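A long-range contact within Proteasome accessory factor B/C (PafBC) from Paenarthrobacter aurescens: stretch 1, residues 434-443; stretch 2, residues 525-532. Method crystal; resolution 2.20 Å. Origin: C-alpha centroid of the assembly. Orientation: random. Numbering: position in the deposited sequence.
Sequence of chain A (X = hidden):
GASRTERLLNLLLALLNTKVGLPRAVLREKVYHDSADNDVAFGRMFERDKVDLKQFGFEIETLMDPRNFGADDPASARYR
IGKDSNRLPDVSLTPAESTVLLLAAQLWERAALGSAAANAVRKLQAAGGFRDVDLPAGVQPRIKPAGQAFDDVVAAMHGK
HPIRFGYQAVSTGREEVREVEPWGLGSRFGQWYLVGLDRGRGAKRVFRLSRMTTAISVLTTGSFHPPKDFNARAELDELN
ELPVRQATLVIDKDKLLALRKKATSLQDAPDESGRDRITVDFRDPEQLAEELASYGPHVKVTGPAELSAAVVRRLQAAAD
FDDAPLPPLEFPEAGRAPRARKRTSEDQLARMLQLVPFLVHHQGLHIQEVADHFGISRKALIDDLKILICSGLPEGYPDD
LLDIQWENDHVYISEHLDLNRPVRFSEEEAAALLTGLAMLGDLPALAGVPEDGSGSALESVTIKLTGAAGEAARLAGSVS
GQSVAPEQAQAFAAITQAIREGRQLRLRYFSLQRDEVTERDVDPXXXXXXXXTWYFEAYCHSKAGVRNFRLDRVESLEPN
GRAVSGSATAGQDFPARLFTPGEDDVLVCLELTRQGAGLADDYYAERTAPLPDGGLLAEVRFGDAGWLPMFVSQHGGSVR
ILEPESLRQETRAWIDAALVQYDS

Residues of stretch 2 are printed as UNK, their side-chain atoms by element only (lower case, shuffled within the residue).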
# COMPACT_ATOMS: atom_id res chain seq x y z
N LEU A 434 6.78 -9.82 -3.23
CA LEU A 434 6.68 -10.62 -4.46
C LEU A 434 5.24 -10.93 -4.80
O LEU A 434 4.90 -11.11 -5.96
CB LEU A 434 7.43 -11.93 -4.34
CG LEU A 434 8.91 -11.73 -4.60
CD1 LEU A 434 9.72 -12.94 -4.15
CD2 LEU A 434 9.08 -11.45 -6.12
N THR A 435 4.41 -11.08 -3.79
CA THR A 435 3.01 -11.31 -4.09
C THR A 435 2.40 -10.11 -4.79
O THR A 435 1.65 -10.26 -5.76
CB THR A 435 2.26 -11.65 -2.82
OG1 THR A 435 2.87 -12.85 -2.31
CG2 THR A 435 0.79 -11.94 -3.16
N GLY A 436 2.71 -8.90 -4.31
CA GLY A 436 2.20 -7.70 -4.97
C GLY A 436 2.81 -7.55 -6.36
O GLY A 436 2.12 -7.17 -7.31
N LEU A 437 4.10 -7.90 -6.49
CA LEU A 437 4.73 -7.81 -7.80
C LEU A 437 4.13 -8.83 -8.76
O LEU A 437 4.03 -8.56 -9.96
CB LEU A 437 6.25 -8.02 -7.68
CG LEU A 437 6.98 -6.87 -6.94
CD1 LEU A 437 8.38 -7.31 -6.59
CD2 LEU A 437 7.06 -5.61 -7.83
N ALA A 438 3.75 -10.02 -8.28
CA ALA A 438 3.21 -10.99 -9.22
C ALA A 438 1.82 -10.58 -9.71
O ALA A 438 1.47 -10.85 -10.87
CB ALA A 438 3.22 -12.40 -8.61
N MSE A 439 1.03 -9.92 -8.87
CA MSE A 439 -0.24 -9.39 -9.35
C MSE A 439 0.04 -8.29 -10.41
O MSE A 439 -0.57 -8.27 -11.48
CB MSE A 439 -1.05 -8.84 -8.20
CG MSE A 439 -1.61 -9.88 -7.23
SE MSE A 439 -2.88 -11.10 -8.16
CE MSE A 439 -4.57 -10.25 -7.82
N LEU A 440 0.98 -7.37 -10.11
CA LEU A 440 1.36 -6.37 -11.10
C LEU A 440 1.85 -7.02 -12.39
O LEU A 440 1.55 -6.55 -13.48
CB LEU A 440 2.44 -5.41 -10.56
CG LEU A 440 1.97 -4.49 -9.43
CD1 LEU A 440 3.14 -3.64 -8.88
CD2 LEU A 440 0.84 -3.58 -9.96
N GLY A 441 2.59 -8.12 -12.26
CA GLY A 441 3.09 -8.83 -13.42
C GLY A 441 2.03 -9.57 -14.21
O GLY A 441 2.25 -9.90 -15.37
N ASP A 442 0.88 -9.80 -13.60
CA ASP A 442 -0.20 -10.47 -14.31
C ASP A 442 -1.17 -9.50 -15.04
O ASP A 442 -2.13 -9.96 -15.65
CB ASP A 442 -0.95 -11.37 -13.31
CG ASP A 442 -1.79 -12.43 -13.99
OD1 ASP A 442 -1.24 -13.06 -14.92
OD2 ASP A 442 -2.96 -12.66 -13.59
N LEU A 443 -0.96 -8.19 -14.99
CA LEU A 443 -1.82 -7.22 -15.68
C LEU A 443 -1.75 -7.42 -17.20
O LEU A 443 -0.73 -7.89 -17.72
CB LEU A 443 -1.40 -5.79 -15.36
CG LEU A 443 -1.66 -5.33 -13.96
CD1 LEU A 443 -0.80 -4.09 -13.71
CD2 LEU A 443 -3.16 -5.06 -13.83
N UNK A 525 -14.47 -16.16 -14.35
CA UNK A 525 -13.51 -15.45 -15.21
C UNK A 525 -12.07 -15.92 -15.05
O UNK A 525 -11.43 -16.26 -16.05
c UNK A 525 -14.98 -13.31 -15.16
c UNK A 525 -15.43 -13.48 -16.65
c UNK A 525 -13.58 -13.94 -14.91
c UNK A 525 -15.05 -11.84 -14.82
N UNK A 526 -11.54 -15.91 -13.82
CA UNK A 526 -10.14 -16.23 -13.55
C UNK A 526 -10.02 -16.95 -12.22
O UNK A 526 -10.66 -16.56 -11.24
c UNK A 526 -8.09 -10.89 -14.07
n UNK A 526 -6.81 -10.74 -14.50
n UNK A 526 -8.66 -12.09 -14.15
c UNK A 526 -7.95 -13.26 -14.70
c UNK A 526 -8.94 -14.42 -14.83
c UNK A 526 -9.28 -14.96 -13.46
n UNK A 526 -8.78 -9.88 -13.61
N UNK A 527 -9.17 -17.93 -12.19
CA UNK A 527 -8.77 -18.64 -11.00
C UNK A 527 -7.31 -18.29 -10.70
O UNK A 527 -6.47 -18.40 -11.59
c UNK A 527 -9.92 -20.90 -9.13
c UNK A 527 -8.97 -20.12 -11.27
c UNK A 527 -8.98 -21.22 -10.25
c UNK A 527 -9.41 -22.47 -11.05
N UNK A 528 -7.03 -17.79 -9.51
CA UNK A 528 -5.68 -17.29 -9.18
C UNK A 528 -5.45 -17.50 -7.69
O UNK A 528 -6.41 -17.61 -6.91
c UNK A 528 -8.72 -14.02 -8.53
c UNK A 528 -7.81 -14.83 -9.24
c UNK A 528 -6.10 -14.20 -7.71
c UNK A 528 -6.48 -14.92 -8.83
c UNK A 528 -5.51 -15.80 -9.57
c UNK A 528 -8.29 -13.31 -7.43
o UNK A 528 -9.17 -12.50 -6.71
c UNK A 528 -6.96 -13.41 -7.02
N UNK A 529 -4.16 -17.63 -7.31
CA UNK A 529 -3.79 -17.78 -5.91
C UNK A 529 -2.95 -16.61 -5.43
O UNK A 529 -2.19 -16.02 -6.20
o UNK A 529 -2.03 -19.21 -6.64
c UNK A 529 -3.05 -19.09 -5.67
N UNK A 530 -3.04 -16.35 -4.14
CA UNK A 530 -2.27 -15.32 -3.45
C UNK A 530 -2.05 -15.76 -2.02
O UNK A 530 -3.02 -16.15 -1.36
c UNK A 530 -3.24 -13.18 -4.62
c UNK A 530 -3.01 -13.98 -3.38
c UNK A 530 -4.03 -11.97 -4.23
c UNK A 530 -1.89 -12.85 -5.16
N UNK A 531 -0.81 -15.69 -1.54
CA UNK A 531 -0.54 -16.03 -0.14
C UNK A 531 -1.09 -17.41 0.20
O UNK A 531 -1.87 -17.57 1.14
o UNK A 531 0.45 -15.80 2.42
c UNK A 531 -0.59 -15.12 2.25
o UNK A 531 -1.22 -14.61 3.20
c UNK A 531 -1.13 -14.98 0.81
N UNK A 532 -0.80 -18.39 -0.66
CA UNK A 532 -1.23 -19.78 -0.50
C UNK A 532 -2.77 -19.96 -0.52
O UNK A 532 -3.26 -21.01 -0.10
c UNK A 532 -0.66 -20.37 0.79
o UNK A 532 0.75 -20.31 0.75
O HOH W 1 -5.03 -12.42 -15.55
O HOH W 2 -4.57 -8.64 -14.56

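Position 525 opens the stretch, on a strand. Its side chain has four carbons and forks at the second, with no heteroatom, the pattern of leucine. The Leu525 side chain is out of reach of stretch 1, so the contact puts no demand on it.

At position 526 three carbons lead to a nitrogen and then to a carbon carrying two more nitrogens. This guanidinium identifies arginine. The CA-to-CB bond of Arg526 points toward stretch 1, and NH1 comes to 4.4 Å from OD2 of Asp442, too far for a salt bridge although the charges are opposite. Water 1 fills the gap: it donates to Asp442 OD2 at 2.9 Å and accepts from Arg526 NH1 at 2.7 Å. A long side chain ending in several donors suits this place, because it can reach the water from the strand while its other nitrogens bond elsewhere in the structure.

Position 527 again has four carbons forked at the second, so it is leucine. In a strand, successive side chains alternate in direction; the side chain of Leu527 is out of reach of stretch 1, and again the contact makes no demand.

Position 528 has one carbon followed by a six-carbon ring bearing a single oxygen: tyrosine. Its CB points toward the helix. Carbon CE2 of Tyr528 lies 4.0 Å from CE of Met439, a selenomethionine, whose SE sits 5.4 Å from the ring centroid. The ring offers apolar carbon to the methyl group, and the hydroxyl, in a buried residue, is satisfied by a hydrogen bond elsewhere in the structure.

At position 529 there is one carbon and one oxygen, the small side chain of serine. The CA-to-CB bond of Ser529 points away from stretch 1, and its side chain makes no contact, so no bulk is needed here.

Position 530 carries four carbons forked at the second, the third leucine. The CA-to-CB bond of Leu530 runs sideways, but the end of the chain comes nearer: CD2 lies 3.5 Å from CG2 of Thr435 and 3.6 Å from SE of Met439. A branched, wholly apolar end fits here: Leu530 CD1 also lies 4.0 Å from Met439 CE.

Position 531 has two carbons, the second carrying two oxygens: aspartate. The side chain comes no nearer than Asp531 CB to Thr435 CG2, 5.4 Å; the backbone comes closer, with Asp531 N 4.4 Å from Thr435 CG2. Position 532, one carbon and one oxygen, is serine. Polar Asp531 and Ser532 suit exposed sites, where water can solvate them.

The contact joins a helix and a strand that run nearly antiparallel, at 156°, with axes 9.9 Å apart at closest approach. Thr435 and Met439, one helical turn apart, pack on Leu530, and Met439 extends to Tyr528. Beyond this apolar patch, water links Asp442 to Arg526. No direct hydrogen bond crosses between the stretches, so the contact consists of apolar packing and bridging water.

Stretch 2 525-532: LRLYSLDS
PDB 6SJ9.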